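Local coordinates for protein 3-oxo-glucose-6-phosphate:glutamate aminotransferase (PDB 4K2M) that catalyses the reversible, pyridoxal phosphate-dependent transamination of 3-dehydro-glucose 6-phosphate with glutamate to give kanosamine 6-phosphate, a step towards the antibiotic kanosamine, at residues I147-S152 with L196-Y201; N151-T156 with V379-L384; I179-I184 with H204-H209. All coordinates share one frame; numbering follows the deposited sequence.

Contacts 1 and 3 lie within the seven-stranded, PLP-binding large domain of a fold-type I (aspartate aminotransferase) enzyme; contact 2 ties that domain to the C-terminal part. From the N terminus, strand 145-148 runs into 147-152, which contact 1 closes against 196-201, the loop after the neighbouring parallel strand 192-195. Residues 151-156 lead into helix 154-163 and start contact 2, whose partner 379-384 comes more than 220 residues later. Contact 3 ties 179-184 to 204-209 at the start of helix 207-217; its segments alternate with those of contact 1, so the two cross, while contact 2 spans all of contact 3. Contacts 1 and 2 share Asn151 and Ser152; contact 3 touches contact 1 through His199 and Ser205.

Contact 1 (I147-S152 with L196-Y201); sequences IMPANS and LPVHLY. With EDO (1,2-ethanediol), chain G.
Pro149 lays its ring obliquely across Val198, with CG 3.7 Å from Val198 CG2, while its CD lies beside Leu196 O, which is buried with no partner in the model. Just before it, strand 145-148 makes a backbone bond to the neighbouring strand's exit: Leu196 N donates to Ile147 O at 2.8 Å, arriving nearly along the C=O axis (173°), and Met148 CB rests beside Leu196 CB. Val198 has CG1 anti to its backbone N (chi1 -179°), so its two methyls fork: CG2 packs on Pro149 and also nears Ser152 OG, which CG1 approaches more closely, at 3.6 Å. That hydroxyl donates to Thr156 OG1, so its meeting with Val198 is plain packing. Farther along, Asn151 carries CG in the crowded position between backbone N and carbonyl carbon (chi1 65°), which lays the amide obliquely over Leu200, ND2 to CD2 3.2 Å. Leu200 CG in turn lies over the centre of one face of the Tyr201 ring. An ethanediol, probably from the crystallisation liquor, joins the ends: Asn151 ND2, also bonded to Phe177 O, donates to its O2 at 2.8 Å, and O2 donates to Tyr201 OH, itself hydrogen-bonded to Tyr380 O. The contact joins the C-terminal ends of adjacent parallel strands of the large-domain sheet: one straight backbone bond fixes the strand ends, while apolar packing holds the loops beside the adduct pocket, which Ser152 and Val198 line.

Contact 2 (N151-T156 with V379-L384); sequences NSFSAT and VYYPIL. With O1G (3-deoxy-3-[(E)-({3-hydroxy-2-methyl-5-[(phosphonooxy)methyl]pyridin-4-yl}methylidene)amino]-6-O-phosphono-alpha-D-gluco pyranose), chain C; EDO (1,2-ethanediol), chain G.
Asn151 begins the contact with CB against the CD2 branch of Leu384, 3.7 Å away, while its carbonyl oxygen lies at the edge of the Tyr381 ring. A water takes up the same oxygen and the backbone of the other segment, donating to Asn151 O at 2.7 Å and accepting from Tyr381 N. Ser152 OG sits 3.4 Å from the pyridine methyl C2A of the external aldimine O1G. Phe153, an experimentally identified substrate-binding residue, has CG anti to the backbone N (chi1 179°). Its CB makes a CH-pi contact over the Tyr381 ring, 3.9 Å from the centroid, while the two ring planes cross obliquely at 44°. Sugar atom C2 lies over one face of the Phe153 ring, and His277 of the second subunit meets that ring edge-to-face. Tyr381 is thus held between Phe153 and Tyr380 CB on its opposite face, which fixes its ring plane; a cis peptide bond precedes it. Its OH meets sugar hydroxyl O2 at 2.6 Å, either being the possible donor, and takes a weak bond from O3 of the pyridine. The first turn of helix 154-163 lies beside the adduct, with Ala155 CB near C5T and Thr156 OG1 bonded to Asp224. The loop between helices 362-373 and 391-396 packs on residues 151-153, just before that helix begins, with Leu384 resting on helix 403-411.

Contact 3 (I179-I184 with H204-H209); sequences IDPDKI and HSDMQH
The two segments, a turn-rich loop and the start of helix 207-217, come closest at Pro181 and His209, whose CA atoms are 6.3 Å apart, and a water bridges their backbones by donating to Ile179 O and accepting from Asp206 N. Pro181 supplies the middle of the contact. Its CB sits over one face of the His209 imidazole, offset toward the rim, in a CH-pi contact 3.7 Å from the ring centroid, and its CG meets Asp206 CB at 3.6 Å, the two side chains crossing at about a right angle. His209 reaches out with CG anti to the backbone N (chi1 -170°), and this swings NE2 to Asp182. NE2 donates to Asp182 OD1 at 3.2 Å, the oxygen lying near the ring plane, yet the carboxylate is turned 70° from the imidazole, so OD1 is met from above its own plane. The carboxylate may favour a proton on NE2 and could raise the ring's pKa slightly. On the loop side, Asp180 forms an Asx turn: its OD1 accepts from Asp182 N at 3.0 Å, which helps set the turn that presents Asp182. On the helix side Asp206 is the N-cap, its OD1 accepting from His209 N in a weak bond of 3.5 Å. The contact thereby joins the connection between strands 166-169 and 192-195 to the helix of the beta-alpha-beta crossover from strand 192-195 to its parallel neighbour 220-224. Deeper in, Ile179 CG2 lies 4.4 Å from Ser205 OG, and Ile179 and Ile184 pack on Ile210 and on Ile147 of strand 145-148.

Contact 1 (I147-S152 with L196-Y201)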
loop_
_atom_site.group_PDB
_atom_site.type_symbol
_atom_site.label_atom_id
_atom_site.label_comp_id
_atom_site.label_asym_id
_atom_site.label_seq_id
_atom_site.Cartn_x
_atom_site.Cartn_y
_atom_site.Cartn_z
ATOM N N ILE A 147 -20.728 8.931 -13.362
ATOM C CA ILE A 147 -20.469 9.245 -14.757
ATOM C C ILE A 147 -18.967 9.469 -14.958
ATOM O O ILE A 147 -18.336 10.232 -14.216
ATOM C CB ILE A 147 -21.262 10.486 -15.191
ATOM C CG1 ILE A 147 -22.768 10.162 -15.192
ATOM C CG2 ILE A 147 -20.812 10.943 -16.575
ATOM C CD1 ILE A 147 -23.647 11.399 -15.505
ATOM N N MET A 148 -18.386 8.807 -15.955
ATOM C CA MET A 148 -16.928 8.833 -16.120
ATOM C C MET A 148 -16.579 8.477 -17.556
ATOM O O MET A 148 -17.433 7.930 -18.288
ATOM C CB MET A 148 -16.260 7.841 -15.138
ATOM C CG MET A 148 -16.747 6.414 -15.258
ATOM S SD MET A 148 -15.916 5.311 -14.089
ATOM C CE MET A 148 -14.270 5.245 -14.771
ATOM N N PRO A 149 -15.330 8.758 -17.967
ATOM C CA PRO A 149 -14.899 8.321 -19.303
ATOM C C PRO A 149 -14.474 6.855 -19.320
ATOM O O PRO A 149 -14.186 6.256 -18.272
ATOM C CB PRO A 149 -13.696 9.225 -19.589
ATOM C CG PRO A 149 -13.092 9.445 -18.225
ATOM C CD PRO A 149 -14.275 9.543 -17.279
ATOM N N ALA A 150 -14.402 6.282 -20.518
ATOM C CA ALA A 150 -14.030 4.880 -20.671
ATOM C C ALA A 150 -12.585 4.680 -21.112
ATOM O O ALA A 150 -12.179 3.542 -21.398
ATOM C CB ALA A 150 -14.974 4.215 -21.677
ATOM N N ASN A 151 -11.801 5.757 -21.167
ATOM C CA ASN A 151 -10.444 5.664 -21.706
ATOM C C ASN A 151 -9.338 5.902 -20.686
ATOM O O ASN A 151 -8.190 6.142 -21.056
ATOM C CB ASN A 151 -10.281 6.637 -22.881
ATOM C CG ASN A 151 -10.390 8.089 -22.457
ATOM O OD1 ASN A 151 -10.967 8.396 -21.410
ATOM N ND2 ASN A 151 -9.834 9.001 -23.269
ATOM N N SER A 152 -9.670 5.825 -19.402
ATOM C CA SER A 152 -8.663 5.997 -18.356
ATOM C C SER A 152 -7.950 4.666 -18.099
ATOM O O SER A 152 -8.298 3.632 -18.673
ATOM C CB SER A 152 -9.332 6.488 -17.064
ATOM O OG SER A 152 -8.346 6.825 -16.100
ATOM N N LEU A 196 -17.031 11.772 -12.305
ATOM C CA LEU A 196 -15.612 11.457 -12.041
ATOM C C LEU A 196 -14.811 11.766 -13.299
ATOM O O LEU A 196 -14.486 10.873 -14.080
ATOM C CB LEU A 196 -15.479 9.973 -11.662
ATOM C CG LEU A 196 -14.305 9.477 -10.815
ATOM C CD1 LEU A 196 -14.346 7.952 -10.705
ATOM C CD2 LEU A 196 -12.971 9.936 -11.344
ATOM N N PRO A 197 -14.489 13.042 -13.509
ATOM C CA PRO A 197 -13.641 13.413 -14.644
ATOM C C PRO A 197 -12.214 12.955 -14.405
ATOM O O PRO A 197 -11.748 12.915 -13.259
ATOM C CB PRO A 197 -13.693 14.950 -14.645
ATOM C CG PRO A 197 -14.032 15.327 -13.229
ATOM C CD PRO A 197 -14.878 14.209 -12.685
ATOM N N VAL A 198 -11.519 12.621 -15.484
ATOM C CA VAL A 198 -10.118 12.247 -15.402
ATOM C C VAL A 198 -9.271 13.251 -16.171
ATOM O O VAL A 198 -9.568 13.573 -17.325
ATOM C CB VAL A 198 -9.893 10.865 -16.008
ATOM C CG1 VAL A 198 -8.406 10.469 -15.902
ATOM C CG2 VAL A 198 -10.775 9.830 -15.319
ATOM N N HIS A 199 -8.213 13.748 -15.547
ATOM C CA HIS A 199 -7.345 14.684 -16.257
ATOM C C HIS A 199 -6.314 13.868 -17.012
ATOM O O HIS A 199 -5.154 13.764 -16.618
ATOM C CB HIS A 199 -6.716 15.690 -15.293
ATOM C CG HIS A 199 -7.746 16.408 -14.476
ATOM N ND1 HIS A 199 -8.951 16.799 -15.005
ATOM C CD2 HIS A 199 -7.771 16.744 -13.164
ATOM C CE1 HIS A 199 -9.686 17.356 -14.052
ATOM N NE2 HIS A 199 -8.998 17.331 -12.931
ATOM N N LEU A 200 -6.775 13.247 -18.087
ATOM C CA LEU A 200 -6.011 12.196 -18.750
ATOM C C LEU A 200 -4.796 12.744 -19.468
ATOM O O LEU A 200 -4.870 13.777 -20.156
ATOM C CB LEU A 200 -6.906 11.475 -19.757
ATOM C CG LEU A 200 -6.349 10.154 -20.287
ATOM C CD1 LEU A 200 -6.081 9.158 -19.141
ATOM C CD2 LEU A 200 -7.360 9.566 -21.276
ATOM N N TYR A 201 -3.682 12.032 -19.287
ATOM C CA TYR A 201 -2.379 12.363 -19.862
ATOM C C TYR A 201 -1.820 13.658 -19.275
ATOM O O TYR A 201 -0.762 14.123 -19.703
ATOM C CB TYR A 201 -2.442 12.456 -21.394
ATOM C CG TYR A 201 -3.129 11.279 -22.062
ATOM C CD1 TYR A 201 -3.002 9.991 -21.562
ATOM C CD2 TYR A 201 -3.883 11.466 -23.203
ATOM C CE1 TYR A 201 -3.635 8.911 -22.181
ATOM C CE2 TYR A 201 -4.517 10.402 -23.823
ATOM C CZ TYR A 201 -4.377 9.131 -23.313
ATOM O OH TYR A 201 -5.022 8.097 -23.956
HETATM C C1 EDO G . -7.000 6.114 -25.942
HETATM O O1 EDO G . -8.042 5.298 -25.415
HETATM C C2 EDO G . -7.452 7.565 -26.013
HETATM O O2 EDO G . -7.554 8.082 -24.684
#

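Contact 2 (N151-T156 with V379-L384)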
loop_
_atom_site.group_PDB
_atom_site.type_symbol
_atom_site.label_atom_id
_atom_site.label_comp_id
_atom_site.label_asym_id
_atom_site.label_seq_id
_atom_site.Cartn_x
_atom_site.Cartn_y
_atom_site.Cartn_z
ATOM N N ASN A 151 -11.801 5.757 -21.167
ATOM C CA ASN A 151 -10.444 5.664 -21.706
ATOM C C ASN A 151 -9.338 5.902 -20.686
ATOM O O ASN A 151 -8.190 6.142 -21.056
ATOM C CB ASN A 151 -10.281 6.637 -22.881
ATOM C CG ASN A 151 -10.390 8.089 -22.457
ATOM O OD1 ASN A 151 -10.967 8.396 -21.410
ATOM N ND2 ASN A 151 -9.834 9.001 -23.269
ATOM N N SER A 152 -9.670 5.825 -19.402
ATOM C CA SER A 152 -8.663 5.997 -18.356
ATOM C C SER A 152 -7.950 4.666 -18.099
ATOM O O SER A 152 -8.298 3.632 -18.673
ATOM C CB SER A 152 -9.332 6.488 -17.064
ATOM O OG SER A 152 -8.346 6.825 -16.100
ATOM N N PHE A 153 -6.942 4.690 -17.243
ATOM C CA PHE A 153 -6.334 3.459 -16.751
ATOM C C PHE A 153 -7.394 2.704 -15.954
ATOM O O PHE A 153 -8.292 3.316 -15.369
ATOM C CB PHE A 153 -5.137 3.822 -15.866
ATOM C CG PHE A 153 -4.429 2.632 -15.267
ATOM C CD1 PHE A 153 -3.876 1.642 -16.078
ATOM C CD2 PHE A 153 -4.291 2.525 -13.896
ATOM C CE1 PHE A 153 -3.213 0.541 -15.519
ATOM C CE2 PHE A 153 -3.644 1.422 -13.327
ATOM C CZ PHE A 153 -3.102 0.437 -14.141
ATOM N N SER A 154 -7.306 1.375 -15.918
ATOM C CA SER A 154 -8.368 0.568 -15.307
ATOM C C SER A 154 -8.620 0.910 -13.840
ATOM O O SER A 154 -9.664 0.574 -13.281
ATOM C CB SER A 154 -8.052 -0.932 -15.436
ATOM O OG SER A 154 -8.041 -1.336 -16.790
ATOM N N ALA A 155 -7.661 1.564 -13.204
ATOM C CA ALA A 155 -7.794 1.909 -11.789
ATOM C C ALA A 155 -9.011 2.760 -11.490
ATOM O O ALA A 155 -9.612 2.640 -10.422
ATOM C CB ALA A 155 -6.550 2.638 -11.319
ATOM N N THR A 156 -9.367 3.637 -12.426
ATOM C CA THR A 156 -10.460 4.572 -12.191
ATOM C C THR A 156 -11.775 3.785 -12.042
ATOM O O THR A 156 -12.480 3.921 -11.035
ATOM C CB THR A 156 -10.563 5.630 -13.315
ATOM O OG1 THR A 156 -9.268 6.194 -13.579
ATOM C CG2 THR A 156 -11.537 6.752 -12.930
ATOM N N VAL A 379 0.694 3.004 -26.543
ATOM C CA VAL A 379 -0.683 3.491 -26.553
ATOM C C VAL A 379 -1.274 3.301 -25.159
ATOM O O VAL A 379 -1.547 2.179 -24.747
ATOM C CB VAL A 379 -1.528 2.772 -27.628
ATOM C CG1 VAL A 379 -3.028 3.154 -27.506
ATOM C CG2 VAL A 379 -1.026 3.122 -29.034
ATOM N N TYR A 380 -1.423 4.395 -24.412
ATOM C CA TYR A 380 -2.076 4.347 -23.094
ATOM C C TYR A 380 -3.543 4.710 -23.306
ATOM O O TYR A 380 -3.842 5.887 -23.572
ATOM C CB TYR A 380 -1.427 5.389 -22.157
ATOM C CG TYR A 380 -0.058 5.012 -21.599
ATOM C CD1 TYR A 380 1.020 4.748 -22.440
ATOM C CD2 TYR A 380 0.160 4.964 -20.223
ATOM C CE1 TYR A 380 2.272 4.399 -21.917
ATOM C CE2 TYR A 380 1.402 4.645 -19.693
ATOM C CZ TYR A 380 2.455 4.358 -20.548
ATOM O OH TYR A 380 3.685 4.028 -20.015
ATOM N N TYR A 381 -4.486 3.765 -23.190
ATOM C CA TYR A 381 -4.298 2.378 -22.762
ATOM C C TYR A 381 -4.904 1.494 -23.848
ATOM O O TYR A 381 -5.680 1.972 -24.672
ATOM C CB TYR A 381 -5.003 2.161 -21.403
ATOM C CG TYR A 381 -4.372 3.064 -20.366
ATOM C CD1 TYR A 381 -3.271 2.643 -19.643
ATOM C CD2 TYR A 381 -4.824 4.372 -20.180
ATOM C CE1 TYR A 381 -2.644 3.487 -18.720
ATOM C CE2 TYR A 381 -4.201 5.227 -19.264
ATOM C CZ TYR A 381 -3.119 4.771 -18.540
ATOM O OH TYR A 381 -2.493 5.601 -17.625
ATOM N N PRO A 382 -4.536 0.202 -23.873
ATOM C CA PRO A 382 -4.901 -0.609 -25.049
ATOM C C PRO A 382 -6.369 -1.025 -25.173
ATOM O O PRO A 382 -6.825 -1.300 -26.296
ATOM C CB PRO A 382 -4.006 -1.849 -24.915
ATOM C CG PRO A 382 -3.661 -1.916 -23.442
ATOM C CD PRO A 382 -3.545 -0.468 -23.014
ATOM N N ILE A 383 -7.110 -1.075 -24.067
ATOM C CA ILE A 383 -8.492 -1.555 -24.123
ATOM C C ILE A 383 -9.378 -0.558 -23.382
ATOM O O ILE A 383 -9.075 -0.175 -22.251
ATOM C CB ILE A 383 -8.639 -2.961 -23.474
ATOM C CG1 ILE A 383 -7.683 -3.960 -24.126
ATOM C CG2 ILE A 383 -10.090 -3.452 -23.579
ATOM C CD1 ILE A 383 -7.640 -5.330 -23.444
ATOM N N LEU A 384 -10.445 -0.108 -24.031
ATOM C CA LEU A 384 -11.396 0.816 -23.404
ATOM C C LEU A 384 -12.271 0.073 -22.387
ATOM O O LEU A 384 -12.474 -1.124 -22.527
ATOM C CB LEU A 384 -12.270 1.445 -24.479
ATOM C CG LEU A 384 -11.467 2.303 -25.457
ATOM C CD1 LEU A 384 -12.385 2.789 -26.578
ATOM C CD2 LEU A 384 -10.875 3.479 -24.713
HETATM P P O1G C . -2.205 4.313 -8.539
HETATM C C3A O1G C . -3.955 6.708 -13.535
HETATM O O3 O1G C . -3.089 6.821 -14.571
HETATM C C1 O1G C . 0.495 2.660 -15.620
HETATM N "N1'" O1G C . -5.992 7.240 -12.458
HETATM C C2 O1G C . -0.603 3.668 -15.273
HETATM O O2 O1G C . -0.420 4.731 -16.269
HETATM C C9A O1G C . -5.177 7.387 -13.515
HETATM C C2A O1G C . -5.626 8.306 -14.637
HETATM C C3 O1G C . -0.507 4.217 -13.839
HETATM N "N3'" O1G C . -1.779 4.933 -13.633
HETATM O O1 O1G C . 1.779 3.291 -15.748
HETATM C C4 O1G C . -0.263 3.101 -12.804
HETATM O O4 O1G C . 0.256 3.852 -11.688
HETATM C C4A O1G C . -3.589 5.889 -12.481
HETATM C C4B O1G C . -2.316 5.139 -12.490
HETATM C C5 O1G C . 0.896 2.237 -13.299
HETATM O O5 O1G C . 0.614 1.674 -14.586
HETATM C C5A O1G C . -4.456 5.750 -11.401
HETATM C C5T O1G C . -4.226 4.885 -10.151
HETATM C C6 O1G C . 1.114 0.990 -12.488
HETATM C C6A O1G C . -5.660 6.438 -11.423
HETATM O OP1 O1G C . -3.246 3.481 -7.821
HETATM O OP2 O1G C . -1.427 5.195 -7.621
HETATM O OP3 O1G C . -1.366 3.462 -9.521
HETATM O OP4 O1G C . -3.067 5.377 -9.440
HETATM O O6 O1G C . 2.290 0.320 -12.743
HETATM P "P'" O1G C . 3.060 -0.463 -11.568
HETATM O OP6 O1G C . 3.454 0.599 -10.563
HETATM O OP7 O1G C . 2.139 -1.521 -11.007
HETATM O OP8 O1G C . 4.258 -1.055 -12.316
HETATM C C1 EDO G . -7.000 6.114 -25.942
HETATM O O1 EDO G . -8.042 5.298 -25.415
HETATM C C2 EDO G . -7.452 7.565 -26.013
HETATM O O2 EDO G . -7.554 8.082 -24.684
HETATM O O HOH W 1 -7.275 4.690 -23.130
HETATM O O HOH W 2 -8.651 2.666 -21.816
#

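Contact 3 (I179-I184 with H204-H209)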
loop_
_atom_site.group_PDB
_atom_site.type_symbol
_atom_site.label_atom_id
_atom_site.label_comp_id
_atom_site.label_asym_id
_atom_site.label_seq_id
_atom_site.Cartn_x
_atom_site.Cartn_y
_atom_site.Cartn_z
ATOM N N ILE A 179 -13.345 13.842 -20.638
ATOM C CA ILE A 179 -14.793 13.666 -20.674
ATOM C C ILE A 179 -15.484 14.880 -21.291
ATOM O O ILE A 179 -15.179 16.019 -20.956
ATOM C CB ILE A 179 -15.336 13.351 -19.260
ATOM C CG1 ILE A 179 -16.825 12.995 -19.299
ATOM C CG2 ILE A 179 -15.068 14.502 -18.284
ATOM C CD1 ILE A 179 -17.318 12.473 -17.942
ATOM N N ASP A 180 -16.401 14.641 -22.223
ATOM C CA ASP A 180 -17.045 15.756 -22.927
ATOM C C ASP A 180 -18.185 16.278 -22.060
ATOM O O ASP A 180 -19.176 15.578 -21.839
ATOM C CB ASP A 180 -17.561 15.260 -24.281
ATOM C CG ASP A 180 -18.087 16.384 -25.177
ATOM O OD1 ASP A 180 -18.264 17.531 -24.705
ATOM O OD2 ASP A 180 -18.338 16.096 -26.364
ATOM N N PRO A 181 -18.059 17.512 -21.546
ATOM C CA PRO A 181 -19.092 17.977 -20.616
ATOM C C PRO A 181 -20.429 18.067 -21.331
ATOM O O PRO A 181 -21.483 17.943 -20.706
ATOM C CB PRO A 181 -18.624 19.383 -20.231
ATOM C CG PRO A 181 -17.170 19.430 -20.586
ATOM C CD PRO A 181 -17.029 18.535 -21.790
ATOM N N ASP A 182 -20.380 18.251 -22.644
ATOM C CA ASP A 182 -21.612 18.291 -23.427
ATOM C C ASP A 182 -22.309 16.932 -23.568
ATOM O O ASP A 182 -23.375 16.853 -24.169
ATOM C CB ASP A 182 -21.336 18.879 -24.808
ATOM C CG ASP A 182 -21.048 20.363 -24.758
ATOM O OD1 ASP A 182 -21.659 21.056 -23.917
ATOM O OD2 ASP A 182 -20.212 20.830 -25.559
ATOM N N LYS A 183 -21.720 15.870 -23.013
ATOM C CA LYS A 183 -22.317 14.528 -23.089
ATOM C C LYS A 183 -22.751 14.018 -21.722
ATOM O O LYS A 183 -23.325 12.934 -21.592
ATOM C CB LYS A 183 -21.306 13.522 -23.663
ATOM C CG LYS A 183 -20.895 13.766 -25.098
ATOM C CD LYS A 183 -22.011 13.393 -26.069
ATOM C CE LYS A 183 -21.461 13.306 -27.485
ATOM N NZ LYS A 183 -22.546 13.074 -28.480
ATOM N N ILE A 184 -22.466 14.794 -20.689
ATOM C CA ILE A 184 -22.690 14.312 -19.335
ATOM C C ILE A 184 -24.172 14.338 -18.986
ATOM O O ILE A 184 -24.709 13.371 -18.443
ATOM C CB ILE A 184 -21.881 15.149 -18.322
ATOM C CG1 ILE A 184 -20.388 14.885 -18.525
ATOM C CG2 ILE A 184 -22.300 14.825 -16.888
ATOM C CD1 ILE A 184 -19.487 15.784 -17.654
ATOM N N HIS A 204 -6.096 19.066 -18.283
ATOM C CA HIS A 204 -7.178 19.429 -17.366
ATOM C C HIS A 204 -8.532 19.309 -18.071
ATOM O O HIS A 204 -8.735 19.872 -19.161
ATOM C CB HIS A 204 -6.962 20.876 -16.897
ATOM C CG HIS A 204 -7.409 21.144 -15.494
ATOM N ND1 HIS A 204 -6.915 22.192 -14.746
ATOM C CD2 HIS A 204 -8.295 20.498 -14.702
ATOM C CE1 HIS A 204 -7.487 22.186 -13.554
ATOM N NE2 HIS A 204 -8.329 21.168 -13.502
ATOM N N SER A 205 -9.461 18.570 -17.458
ATOM C CA SER A 205 -10.829 18.483 -17.958
ATOM C C SER A 205 -11.494 19.851 -17.856
ATOM O O SER A 205 -10.997 20.729 -17.148
ATOM C CB SER A 205 -11.634 17.508 -17.114
ATOM O OG SER A 205 -11.132 16.197 -17.219
ATOM N N ASP A 206 -12.631 20.026 -18.534
ATOM C CA ASP A 206 -13.358 21.299 -18.483
ATOM C C ASP A 206 -14.152 21.386 -17.189
ATOM O O ASP A 206 -15.375 21.206 -17.176
ATOM C CB ASP A 206 -14.294 21.427 -19.682
ATOM C CG ASP A 206 -14.930 22.819 -19.795
ATOM O OD1 ASP A 206 -14.826 23.649 -18.851
ATOM O OD2 ASP A 206 -15.560 23.072 -20.843
ATOM N N MET A 207 -13.456 21.692 -16.097
ATOM C CA MET A 207 -14.054 21.545 -14.771
ATOM C C MET A 207 -15.152 22.559 -14.460
ATOM O O MET A 207 -16.124 22.233 -13.762
ATOM C CB MET A 207 -12.974 21.561 -13.688
ATOM C CG MET A 207 -12.054 20.329 -13.706
ATOM S SD MET A 207 -12.957 18.809 -13.420
ATOM C CE MET A 207 -13.408 19.016 -11.707
ATOM N N GLN A 208 -15.028 23.771 -14.978
ATOM C CA GLN A 208 -16.090 24.761 -14.733
ATOM C C GLN A 208 -17.433 24.307 -15.312
ATOM O O GLN A 208 -18.483 24.415 -14.662
ATOM C CB GLN A 208 -15.700 26.149 -15.272
ATOM C CG GLN A 208 -16.755 27.216 -14.969
ATOM C CD GLN A 208 -16.310 28.613 -15.365
ATOM O OE1 GLN A 208 -15.437 28.784 -16.217
ATOM N NE2 GLN A 208 -16.909 29.620 -14.740
ATOM N N HIS A 209 -17.396 23.759 -16.521
ATOM C CA HIS A 209 -18.606 23.296 -17.186
ATOM C C HIS A 209 -19.139 22.061 -16.454
ATOM O O HIS A 209 -20.329 21.945 -16.194
ATOM C CB HIS A 209 -18.290 23.019 -18.660
ATOM C CG HIS A 209 -19.491 22.759 -19.509
ATOM N ND1 HIS A 209 -20.765 22.641 -18.994
ATOM C CD2 HIS A 209 -19.609 22.595 -20.849
ATOM C CE1 HIS A 209 -21.614 22.413 -19.980
ATOM N NE2 HIS A 209 -20.940 22.377 -21.115
HETATM O O HOH W 3 -13.379 17.988 -20.198
#